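Per a 4 allergen (Periplaneta americana, PDB 3EBW) is a major cockroach allergen with a lipocalin-like beta barrel, and so probably binds small hydrophobic ligands. Local coordinates at residues Ser3-Gly7 and Thr94-Val98; Phe10-Thr16 and Trp76-Phe81; Tyr18-Glu24 and Glu40-Leu46; Thr28-Glu33 and Arg118-Trp122. All blocks are in the same frame, centred on the assembly; numbering follows the deposited sequence.

Contact 1. Residues Ser3-Gly7 and Thr94-Val98; sequences SCQIG and TYFMV. Unlike the reference sequence in segment 94-98: Val98 (reference Ile).
Residues 3-7 form an extended but irregular segment of the N-terminal arm, running alongside residues 94-98 of strand 93-100. The two segments stay apart: CA-CA distances are 7.4 Å for Cys4-Thr94, 6.6 Å for Ile6-Phe96 and 7.5 Å for Gly7-Val98, and no hydrogen bond crosses between them. Apolar contact centres on Phe96 (chi1 m, -63°), which points its CB toward 3-7; Cys4 and Ile6 point theirs toward 94-98, Gln5 away. Ile6 (m, t) lays its CB over the Phe96 ring face as a CH-pi contact, 4.1 Å from the centroid. At the far end of the segment, Gly7 O lies 4.1 Å from Val98 CG2. Sulfur meets the same ring: with Cys4 in the t rotamer, its SG is 5.5 Å from the Phe96 centroid, oblique, and 4.2 Å from Phe96 CE2. Cys4 SG is also disulfide-bonded to Cys111. The arm thus lies against the outside of the lipocalin barrel through side chains and a covalent link, without joining its sheet.

Contact 2. Residues Phe10-Thr16 and Trp76-Phe81; sequences FTGLDMT and WTEDTF. Unlike the reference sequence in segment 76-81: Asp79 (reference Asn).
In this lipocalin-like barrel, the loop leading into strand 20-27 crosses the residues that run into strand 80-83. Trp76, Met15 and Leu13 lose the most surface here. Trp76 (chi1 p, 83°) spreads its indole beneath Met15, whose CB sits 3.4 Å from the six-membered ring centroid, almost on the normal. Met15, a selenomethionine in the m, m, m rotamer, reaches Phe81 (chi1 p): SE lies 4.3 Å from the Phe81 centroid, over the face, as a Met-aromatic contact, with CE at 3.7 Å from that centroid. Leu13 (t, p) points toward residues 76-81, its CD2 4.3 Å from Phe81 CD1 and its CG 4.2 Å from Trp76 CD1. Its backbone is held at both ends: Leu13 N donates to Glu78 O (3.0 Å), and Trp76 NE1 donates weakly to Leu13 O (3.1 Å). The backbones come closest at Thr11-Glu78, CA-CA 4.9 Å. Gly12 follows with positive phi (75°), and Glu78, chi1 t, bends its carboxylate back so that Gly12 N donates to Glu78 OE2 at 2.6 Å.

Contact 3. Residues Tyr18-Glu24 and Glu40-Leu46; sequences YVGTWYE and EYDKYTL
Tyr44, chi1 m, is the apolar centre. The edge of the Tyr18 ring (chi1 t) meets its face in a T-shaped pair, centroids 5.0 Å apart and planes at 78°; Tyr18 OH is hydrogen-bonded to Ser106 OG. Trp22 (chi1 m) adds its CD1 4.1 Å from Tyr44 CD2, and its NE1 donates to Tyr18 O at 3.0 Å. Beneath these rings runs an antiparallel pair, strands 20-24 and 40-46, with axes 4.5 Å apart at 165°. Gly20-Tyr44 and Trp22-Asp42 are hydrogen-bonded pairs: Gly20 N to Tyr44 O 2.7 Å, Tyr44 N to Gly20 O 2.5 Å, Trp22 N to Asp42 O 2.8 Å, Asp42 N to Trp22 O 2.9 Å. Thr21-Lys43 and Tyr23-Tyr41 are non-hydrogen-bonded. The Gly-X-Trp of residues 20-22, opening the first barrel strand, is the lipocalin signature; Gly20 has phi 117°, psi -165°, where a CB would jam against the preceding carbonyl. On the other face Thr21 CG2 lies over the Tyr41 ring. Glu24 N donates to Glu40 O (2.8 Å), whose place is less sure. The Glu24 and Glu40 carboxylates are like charges lying close, unbonded, Glu24 OE2 2.9 Å from Glu40 OE1, with Glu33 a third; Arg27 makes long, weak ion pairs with all three. A PE4 polyether, probably from the crystallisation liquor, lies about 3 Å from the Glu24 side chain.

Contact 4. Residues Thr28-Glu33 and Arg118-Trp122; sequences TPNSDE and RHLYW
Thr28 is the most deeply covered residue where the loop after the first strand of the lipocalin-like barrel folds against residues 118-122. In rotamer m (chi1 -79°), its OG1 accepts from Tyr121 N at 3.0 Å while its N donates to Tyr121 O at 2.9 Å, so backbone and hydroxyl engage one residue; the CA atoms are 5.3 Å apart. Thr28 CG2 meets Leu120 CD1 at 3.7 Å, and Leu120 (m, m) also reaches Asn30 CB at 3.7 Å. Glu33 extends t, t to Trp122 (chi1 m), where the indole NE1 donates weakly to Glu33 OE1 (3.3 Å) and Glu33 OE2 (3.0 Å), beside a bound PE4, probably from the crystallisation liquor, that may mark the barrel cavity. Arg118, chi1 between wells at -147°, places its guanidinium near Thr28 CG2 (NH2 at 3.8 Å), yet hydrogen-bonds to Gly50 O and Thr16 OG1 of the second subunit. The chain turns a corner at Arg118; strand 119-125 lies between strands 20-27 and 106-112, with Leu112 packing on Asn30 and Leu120.

All four contacts reach one curled antiparallel sheet, but only contact 3 pairs two of its strands with each other. Contacts 1 and 2 bring the N-terminal region against strands 93-100 and 80-83, neighbours linked by probable hydrogen bonds, Tyr95 O-Phe81 N (2.9 Å) and Met97 N-Asp79 O (3.0 Å). Contact 1, partly buried, is apolar; contact 2 mixes a buried Met-aromatic centre with polar groups on the more exposed Glu78 side. Contact 4 is the most buried and lies at the subunit interface. Its strand 119-125 is the neighbour of strand 20-27 of contact 3, and Glu33 adds a like charge, unbonded: Glu24 OE1-Glu33 OE2 is 2.5 Å. Contacts 2 and 3 meet where Phe81 and Met15 pack on Tyr44.

Contact 1. Residues Ser3-Gly7 and Thr94-Val98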
# COMPACT_ATOMS: atom_id res chain seq x y z
N SER A 3 5.49 -17.79 -12.63
CA SER A 3 6.88 -17.34 -12.64
C SER A 3 6.82 -15.82 -12.60
O SER A 3 5.90 -15.22 -13.15
CB SER A 3 7.56 -17.76 -13.94
OG SER A 3 6.88 -17.20 -15.05
N CYS A 4 7.81 -15.18 -11.99
CA CYS A 4 7.81 -13.72 -11.89
C CYS A 4 8.41 -12.99 -13.10
O CYS A 4 9.62 -12.92 -13.24
CB CYS A 4 8.58 -13.29 -10.63
SG CYS A 4 8.55 -11.52 -10.22
N GLN A 5 7.56 -12.44 -13.96
CA GLN A 5 8.04 -11.71 -15.12
C GLN A 5 7.69 -10.22 -14.96
O GLN A 5 6.54 -9.87 -14.71
CB GLN A 5 7.39 -12.25 -16.39
CG GLN A 5 7.25 -13.75 -16.42
CD GLN A 5 8.56 -14.45 -16.16
OE1 GLN A 5 9.54 -14.25 -16.88
NE2 GLN A 5 8.59 -15.27 -15.12
N ILE A 6 8.68 -9.35 -15.11
CA ILE A 6 8.44 -7.92 -14.99
C ILE A 6 9.20 -7.24 -16.12
O ILE A 6 10.39 -7.53 -16.38
CB ILE A 6 8.97 -7.34 -13.63
CG1 ILE A 6 8.15 -7.88 -12.46
CG2 ILE A 6 8.90 -5.83 -13.63
CD1 ILE A 6 8.67 -7.38 -11.09
N GLY A 7 8.51 -6.34 -16.80
CA GLY A 7 9.12 -5.61 -17.88
C GLY A 7 10.35 -4.91 -17.35
O GLY A 7 10.52 -4.76 -16.15
N THR A 94 14.11 -14.49 -7.86
CA THR A 94 14.66 -13.74 -9.01
C THR A 94 14.06 -12.35 -9.03
O THR A 94 12.88 -12.21 -8.87
CB THR A 94 14.34 -14.41 -10.36
OG1 THR A 94 14.94 -15.71 -10.40
CG2 THR A 94 14.91 -13.60 -11.51
N TYR A 95 14.90 -11.35 -9.26
CA TYR A 95 14.53 -9.94 -9.30
C TYR A 95 15.01 -9.26 -10.60
O TYR A 95 16.11 -9.55 -11.10
CB TYR A 95 15.19 -9.21 -8.13
CG TYR A 95 14.74 -9.70 -6.79
CD1 TYR A 95 13.63 -9.15 -6.18
CD2 TYR A 95 15.42 -10.71 -6.14
CE1 TYR A 95 13.20 -9.58 -4.94
CE2 TYR A 95 15.01 -11.17 -4.91
CZ TYR A 95 13.90 -10.60 -4.31
OH TYR A 95 13.48 -11.01 -3.07
N PHE A 96 14.20 -8.34 -11.13
CA PHE A 96 14.50 -7.61 -12.36
C PHE A 96 15.10 -6.25 -12.06
O PHE A 96 14.57 -5.52 -11.28
CB PHE A 96 13.23 -7.42 -13.17
CG PHE A 96 12.63 -8.71 -13.63
CD1 PHE A 96 12.75 -9.11 -14.95
CD2 PHE A 96 12.03 -9.56 -12.72
CE1 PHE A 96 12.28 -10.36 -15.35
CE2 PHE A 96 11.56 -10.81 -13.10
CZ PHE A 96 11.69 -11.21 -14.42
N MSE A 97 16.21 -5.92 -12.70
CA MSE A 97 16.83 -4.63 -12.48
C MSE A 97 16.18 -3.68 -13.46
O MSE A 97 16.61 -3.59 -14.59
CB MSE A 97 18.31 -4.71 -12.78
CG MSE A 97 19.00 -3.40 -12.64
SE MSE A 97 18.74 -2.71 -10.86
CE MSE A 97 20.27 -3.52 -9.97
N VAL A 98 15.14 -2.98 -13.04
CA VAL A 98 14.44 -2.05 -13.92
C VAL A 98 15.26 -0.84 -14.38
O VAL A 98 15.09 -0.36 -15.51
CB VAL A 98 13.16 -1.57 -13.26
CG1 VAL A 98 12.46 -0.52 -14.12
CG2 VAL A 98 12.26 -2.76 -13.00

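Contact 2. Residues Phe10-Thr16 and Trp76-Phe81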
# COMPACT_ATOMS: atom_id res chain seq x y z
N PHE A 10 16.44 -2.58 -19.36
CA PHE A 10 17.77 -2.26 -18.89
C PHE A 10 18.66 -3.39 -19.41
O PHE A 10 18.14 -4.42 -19.84
CB PHE A 10 17.73 -2.25 -17.36
CG PHE A 10 19.01 -1.87 -16.69
CD1 PHE A 10 19.43 -0.55 -16.66
CD2 PHE A 10 19.78 -2.83 -16.05
CE1 PHE A 10 20.60 -0.18 -15.99
CE2 PHE A 10 20.95 -2.48 -15.38
CZ PHE A 10 21.36 -1.15 -15.35
N THR A 11 19.97 -3.17 -19.40
CA THR A 11 20.94 -4.18 -19.83
C THR A 11 22.30 -3.75 -19.36
O THR A 11 22.49 -2.60 -18.94
CB THR A 11 21.09 -4.31 -21.33
OG1 THR A 11 21.59 -3.08 -21.84
CG2 THR A 11 19.77 -4.69 -21.99
N GLY A 12 23.26 -4.68 -19.47
CA GLY A 12 24.62 -4.40 -19.06
C GLY A 12 24.75 -4.42 -17.55
O GLY A 12 25.68 -3.84 -17.00
N LEU A 13 23.80 -5.09 -16.89
CA LEU A 13 23.79 -5.18 -15.44
C LEU A 13 25.09 -5.81 -14.95
O LEU A 13 25.51 -6.84 -15.45
CB LEU A 13 22.57 -5.98 -14.97
CG LEU A 13 22.50 -6.25 -13.46
CD1 LEU A 13 22.47 -4.94 -12.68
CD2 LEU A 13 21.30 -7.12 -13.16
N ASP A 14 25.71 -5.19 -13.97
CA ASP A 14 26.96 -5.67 -13.41
C ASP A 14 26.88 -5.58 -11.86
O ASP A 14 27.26 -4.59 -11.25
CB ASP A 14 28.11 -4.83 -13.97
CG ASP A 14 29.47 -5.27 -13.47
OD1 ASP A 14 29.57 -6.37 -12.90
OD2 ASP A 14 30.45 -4.52 -13.65
N MSE A 15 26.36 -6.65 -11.26
CA MSE A 15 26.19 -6.72 -9.81
C MSE A 15 27.45 -6.41 -9.05
O MSE A 15 27.44 -6.30 -7.84
CB MSE A 15 25.63 -8.08 -9.39
CG MSE A 15 24.17 -8.27 -9.80
SE MSE A 15 23.00 -6.80 -9.18
CE MSE A 15 22.62 -7.54 -7.43
N THR A 16 28.56 -6.26 -9.75
CA THR A 16 29.79 -5.95 -9.08
C THR A 16 29.79 -4.45 -8.87
O THR A 16 30.32 -3.96 -7.88
CB THR A 16 30.98 -6.37 -9.93
OG1 THR A 16 30.74 -7.68 -10.45
CG2 THR A 16 32.24 -6.42 -9.08
N TRP A 76 23.34 -13.74 -12.32
CA TRP A 76 22.71 -12.53 -12.81
C TRP A 76 22.85 -12.37 -14.30
O TRP A 76 23.93 -12.50 -14.88
CB TRP A 76 23.26 -11.30 -12.06
CG TRP A 76 24.54 -10.69 -12.53
CD1 TRP A 76 24.71 -9.87 -13.62
CD2 TRP A 76 25.79 -10.69 -11.83
NE1 TRP A 76 26.00 -9.35 -13.62
CE2 TRP A 76 26.67 -9.84 -12.53
CE3 TRP A 76 26.25 -11.32 -10.67
CZ2 TRP A 76 27.98 -9.60 -12.10
CZ3 TRP A 76 27.54 -11.08 -10.25
CH2 TRP A 76 28.39 -10.23 -10.96
N THR A 77 21.71 -12.13 -14.95
CA THR A 77 21.65 -11.95 -16.38
C THR A 77 21.88 -10.51 -16.80
O THR A 77 22.43 -9.71 -16.06
CB THR A 77 20.31 -12.41 -16.91
OG1 THR A 77 19.95 -13.60 -16.22
CG2 THR A 77 20.42 -12.75 -18.40
N GLU A 78 21.45 -10.20 -18.02
CA GLU A 78 21.63 -8.88 -18.60
C GLU A 78 20.89 -7.79 -17.81
O GLU A 78 21.35 -6.65 -17.74
CB GLU A 78 21.18 -8.92 -20.06
CG GLU A 78 21.88 -7.91 -20.95
CD GLU A 78 23.39 -7.97 -20.82
OE1 GLU A 78 23.98 -9.00 -21.22
OE2 GLU A 78 23.97 -7.00 -20.31
N ASP A 79 19.78 -8.16 -17.19
CA ASP A 79 18.99 -7.22 -16.37
C ASP A 79 18.20 -8.00 -15.31
O ASP A 79 17.05 -7.70 -15.02
CB ASP A 79 18.01 -6.48 -17.26
CG ASP A 79 16.96 -7.40 -17.88
OD1 ASP A 79 17.06 -8.63 -17.70
OD2 ASP A 79 16.03 -6.89 -18.54
N THR A 80 18.84 -9.01 -14.72
CA THR A 80 18.19 -9.85 -13.73
C THR A 80 19.19 -10.32 -12.71
O THR A 80 20.34 -10.48 -13.04
CB THR A 80 17.60 -11.08 -14.44
OG1 THR A 80 16.28 -10.76 -14.88
CG2 THR A 80 17.60 -12.31 -13.54
N PHE A 81 18.78 -10.49 -11.46
CA PHE A 81 19.73 -11.03 -10.50
C PHE A 81 19.02 -11.94 -9.53
O PHE A 81 17.87 -11.72 -9.22
CB PHE A 81 20.53 -9.94 -9.77
CG PHE A 81 19.72 -9.02 -8.92
CD1 PHE A 81 19.18 -7.86 -9.45
CD2 PHE A 81 19.56 -9.27 -7.56
CE1 PHE A 81 18.51 -6.97 -8.64
CE2 PHE A 81 18.89 -8.38 -6.75
CZ PHE A 81 18.37 -7.23 -7.29

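Contact 3. Residues Tyr18-Glu24 and Glu40-Leu46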
# COMPACT_ATOMS: atom_id res chain seq x y z
N TYR A 18 27.20 -2.88 -8.33
CA TYR A 18 26.05 -2.66 -7.46
C TYR A 18 26.47 -2.79 -6.02
O TYR A 18 25.67 -2.64 -5.11
CB TYR A 18 24.97 -3.69 -7.76
CG TYR A 18 23.60 -3.23 -7.31
CD1 TYR A 18 22.92 -2.24 -8.01
CD2 TYR A 18 23.01 -3.77 -6.17
CE1 TYR A 18 21.69 -1.78 -7.58
CE2 TYR A 18 21.79 -3.32 -5.74
CZ TYR A 18 21.13 -2.33 -6.44
OH TYR A 18 19.92 -1.85 -5.98
N VAL A 19 27.74 -3.10 -5.81
CA VAL A 19 28.28 -3.25 -4.47
C VAL A 19 27.95 -2.01 -3.65
O VAL A 19 27.72 -0.94 -4.21
CB VAL A 19 29.83 -3.47 -4.53
CG1 VAL A 19 30.52 -2.80 -3.34
CG2 VAL A 19 30.14 -4.97 -4.53
N GLY A 20 27.89 -2.16 -2.34
CA GLY A 20 27.59 -1.02 -1.50
C GLY A 20 26.31 -1.08 -0.66
O GLY A 20 25.71 -2.14 -0.46
N THR A 21 25.91 0.09 -0.16
CA THR A 21 24.73 0.23 0.68
C THR A 21 23.63 1.03 0.02
O THR A 21 23.78 2.22 -0.24
CB THR A 21 25.08 0.90 2.01
OG1 THR A 21 25.97 0.05 2.74
CG2 THR A 21 23.83 1.14 2.85
N TRP A 22 22.53 0.35 -0.26
CA TRP A 22 21.40 1.00 -0.89
C TRP A 22 20.24 1.18 0.09
O TRP A 22 19.72 0.21 0.64
CB TRP A 22 20.93 0.18 -2.09
CG TRP A 22 21.89 0.13 -3.22
CD1 TRP A 22 22.86 -0.81 -3.43
CD2 TRP A 22 22.02 1.08 -4.29
NE1 TRP A 22 23.57 -0.51 -4.57
CE2 TRP A 22 23.08 0.65 -5.11
CE3 TRP A 22 21.33 2.26 -4.63
CZ2 TRP A 22 23.48 1.34 -6.25
CZ3 TRP A 22 21.73 2.96 -5.77
CH2 TRP A 22 22.80 2.49 -6.56
N TYR A 23 19.84 2.42 0.32
CA TYR A 23 18.72 2.69 1.21
C TYR A 23 17.41 2.62 0.41
O TYR A 23 17.31 3.14 -0.70
CB TYR A 23 18.86 4.08 1.86
CG TYR A 23 20.06 4.21 2.77
CD1 TYR A 23 20.20 3.42 3.91
CD2 TYR A 23 21.09 5.09 2.46
CE1 TYR A 23 21.34 3.50 4.70
CE2 TYR A 23 22.23 5.18 3.25
CZ TYR A 23 22.35 4.39 4.35
OH TYR A 23 23.50 4.48 5.08
N GLU A 24 16.42 1.96 0.99
CA GLU A 24 15.13 1.84 0.32
C GLU A 24 14.33 3.12 0.59
O GLU A 24 13.86 3.33 1.69
CB GLU A 24 14.39 0.61 0.84
CG GLU A 24 13.02 0.40 0.24
CD GLU A 24 12.53 -1.03 0.43
OE1 GLU A 24 11.32 -1.27 0.26
OE2 GLU A 24 13.36 -1.91 0.75
N GLU A 40 15.63 0.88 6.49
CA GLU A 40 15.58 -0.24 5.58
C GLU A 40 16.58 -0.08 4.42
O GLU A 40 16.39 0.73 3.52
CB GLU A 40 14.17 -0.40 5.02
CG GLU A 40 13.85 -1.80 4.61
CD GLU A 40 12.67 -1.82 3.70
OE1 GLU A 40 12.38 -0.74 3.18
OE2 GLU A 40 12.05 -2.88 3.51
N TYR A 41 17.64 -0.88 4.46
CA TYR A 41 18.66 -0.83 3.43
C TYR A 41 19.23 -2.21 3.16
O TYR A 41 19.15 -3.10 3.99
CB TYR A 41 19.77 0.14 3.85
CG TYR A 41 20.57 -0.34 5.04
CD1 TYR A 41 20.69 0.45 6.18
CD2 TYR A 41 21.20 -1.57 5.02
CE1 TYR A 41 21.42 -0.00 7.27
CE2 TYR A 41 21.91 -2.03 6.09
CZ TYR A 41 22.02 -1.24 7.21
OH TYR A 41 22.74 -1.73 8.26
N ASP A 42 19.79 -2.40 1.98
CA ASP A 42 20.44 -3.66 1.62
C ASP A 42 21.91 -3.31 1.39
O ASP A 42 22.22 -2.25 0.82
CB ASP A 42 19.81 -4.26 0.35
CG ASP A 42 18.45 -4.90 0.61
OD1 ASP A 42 18.39 -6.12 0.86
OD2 ASP A 42 17.44 -4.18 0.58
N LYS A 43 22.82 -4.15 1.87
CA LYS A 43 24.25 -3.91 1.69
C LYS A 43 24.85 -5.03 0.87
O LYS A 43 24.67 -6.21 1.20
CB LYS A 43 24.99 -3.84 3.02
CG LYS A 43 26.50 -3.87 2.84
CD LYS A 43 27.21 -2.81 3.67
CE LYS A 43 27.30 -3.17 5.15
NZ LYS A 43 27.79 -2.02 5.97
N TYR A 44 25.53 -4.64 -0.21
CA TYR A 44 26.19 -5.61 -1.10
C TYR A 44 27.70 -5.54 -0.91
O TYR A 44 28.32 -4.48 -0.97
CB TYR A 44 25.80 -5.36 -2.55
CG TYR A 44 24.38 -5.74 -2.83
CD1 TYR A 44 24.06 -6.99 -3.36
CD2 TYR A 44 23.34 -4.84 -2.60
CE1 TYR A 44 22.72 -7.32 -3.67
CE2 TYR A 44 22.02 -5.16 -2.91
CZ TYR A 44 21.73 -6.39 -3.45
OH TYR A 44 20.45 -6.65 -3.82
N THR A 45 28.26 -6.71 -0.68
CA THR A 45 29.67 -6.89 -0.40
C THR A 45 30.24 -7.99 -1.26
O THR A 45 29.64 -9.06 -1.40
CB THR A 45 29.80 -7.27 1.06
OG1 THR A 45 29.50 -6.12 1.86
CG2 THR A 45 31.16 -7.84 1.37
N LEU A 46 31.40 -7.71 -1.86
CA LEU A 46 32.09 -8.67 -2.71
C LEU A 46 33.21 -9.38 -1.93
O LEU A 46 34.22 -8.77 -1.59
CB LEU A 46 32.68 -7.95 -3.92
CG LEU A 46 33.77 -8.72 -4.67
CD1 LEU A 46 33.26 -10.04 -5.27
CD2 LEU A 46 34.31 -7.80 -5.75

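Contact 4. Residues Thr28-Glu33 and Arg118-Trp122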
# COMPACT_ATOMS: atom_id res chain seq x y z
N THR A 28 6.59 -0.26 -3.27
CA THR A 28 5.20 -0.55 -3.54
C THR A 28 4.71 -1.04 -2.19
O THR A 28 5.33 -1.92 -1.60
CB THR A 28 5.06 -1.71 -4.55
OG1 THR A 28 5.28 -1.22 -5.88
CG2 THR A 28 3.67 -2.36 -4.46
N PRO A 29 3.62 -0.46 -1.67
CA PRO A 29 3.03 -0.83 -0.38
C PRO A 29 2.68 -2.31 -0.41
O PRO A 29 2.19 -2.79 -1.41
CB PRO A 29 1.76 0.01 -0.33
CG PRO A 29 2.08 1.19 -1.17
CD PRO A 29 2.83 0.59 -2.33
N ASN A 30 2.92 -3.03 0.68
CA ASN A 30 2.62 -4.47 0.71
C ASN A 30 2.65 -4.96 2.15
O ASN A 30 3.29 -4.34 2.99
CB ASN A 30 3.66 -5.27 -0.09
CG ASN A 30 5.04 -5.24 0.56
OD1 ASN A 30 5.84 -4.34 0.31
ND2 ASN A 30 5.30 -6.21 1.41
N SER A 31 1.99 -6.08 2.42
CA SER A 31 1.92 -6.63 3.76
C SER A 31 3.30 -6.94 4.33
O SER A 31 3.85 -6.12 5.06
CB SER A 31 1.06 -7.90 3.75
OG SER A 31 1.50 -8.79 2.75
N ASP A 32 3.85 -8.11 4.03
CA ASP A 32 5.18 -8.44 4.55
C ASP A 32 6.21 -7.39 4.13
O ASP A 32 6.83 -7.50 3.09
CB ASP A 32 5.60 -9.85 4.09
CG ASP A 32 5.66 -10.00 2.58
OD1 ASP A 32 6.70 -9.64 1.99
OD2 ASP A 32 4.67 -10.47 1.99
N GLU A 33 6.37 -6.37 4.98
CA GLU A 33 7.27 -5.24 4.78
C GLU A 33 6.59 -4.00 5.40
O GLU A 33 7.14 -2.88 5.39
CB GLU A 33 7.54 -5.01 3.29
CG GLU A 33 8.51 -3.88 2.98
CD GLU A 33 9.19 -4.07 1.63
OE1 GLU A 33 8.86 -5.07 0.97
OE2 GLU A 33 10.05 -3.24 1.22
N ARG A 118 1.12 -10.17 -8.20
CA ARG A 118 1.43 -8.86 -7.62
C ARG A 118 2.91 -8.46 -7.75
O ARG A 118 3.80 -9.08 -7.15
CB ARG A 118 1.02 -8.87 -6.14
CG ARG A 118 0.54 -7.54 -5.57
CD ARG A 118 1.64 -6.50 -5.52
NE ARG A 118 1.19 -5.20 -5.02
CZ ARG A 118 0.65 -5.01 -3.82
NH1 ARG A 118 0.49 -6.04 -3.01
NH2 ARG A 118 0.30 -3.79 -3.44
N HIS A 119 3.16 -7.42 -8.54
CA HIS A 119 4.52 -6.93 -8.71
C HIS A 119 4.88 -5.92 -7.63
O HIS A 119 4.01 -5.19 -7.14
CB HIS A 119 4.68 -6.29 -10.08
CG HIS A 119 4.59 -7.27 -11.21
ND1 HIS A 119 5.01 -6.97 -12.48
CD2 HIS A 119 4.14 -8.55 -11.24
CE1 HIS A 119 4.83 -8.03 -13.26
NE2 HIS A 119 4.31 -9.00 -12.53
N LEU A 120 6.15 -5.86 -7.26
CA LEU A 120 6.59 -4.92 -6.23
C LEU A 120 7.78 -4.13 -6.74
O LEU A 120 8.75 -4.71 -7.23
CB LEU A 120 7.00 -5.67 -4.95
CG LEU A 120 6.04 -6.52 -4.09
CD1 LEU A 120 4.89 -5.69 -3.59
CD2 LEU A 120 5.50 -7.65 -4.89
N TYR A 121 7.73 -2.80 -6.64
CA TYR A 121 8.88 -2.00 -7.06
C TYR A 121 9.56 -1.41 -5.84
O TYR A 121 8.89 -1.03 -4.89
CB TYR A 121 8.48 -0.86 -8.02
CG TYR A 121 8.01 -1.36 -9.36
CD1 TYR A 121 8.75 -1.11 -10.51
CD2 TYR A 121 6.83 -2.09 -9.47
CE1 TYR A 121 8.34 -1.58 -11.73
CE2 TYR A 121 6.41 -2.56 -10.69
CZ TYR A 121 7.17 -2.30 -11.83
OH TYR A 121 6.73 -2.73 -13.06
N TRP A 122 10.89 -1.36 -5.86
CA TRP A 122 11.68 -0.82 -4.76
C TRP A 122 12.62 0.23 -5.34
O TRP A 122 13.43 -0.06 -6.21
CB TRP A 122 12.44 -1.95 -4.07
CG TRP A 122 11.56 -2.94 -3.33
CD1 TRP A 122 10.94 -2.74 -2.13
CD2 TRP A 122 11.22 -4.29 -3.72
NE1 TRP A 122 10.22 -3.87 -1.75
CE2 TRP A 122 10.38 -4.83 -2.71
CE3 TRP A 122 11.53 -5.08 -4.83
CZ2 TRP A 122 9.86 -6.12 -2.77
CZ3 TRP A 122 11.00 -6.38 -4.88
CH2 TRP A 122 10.18 -6.88 -3.86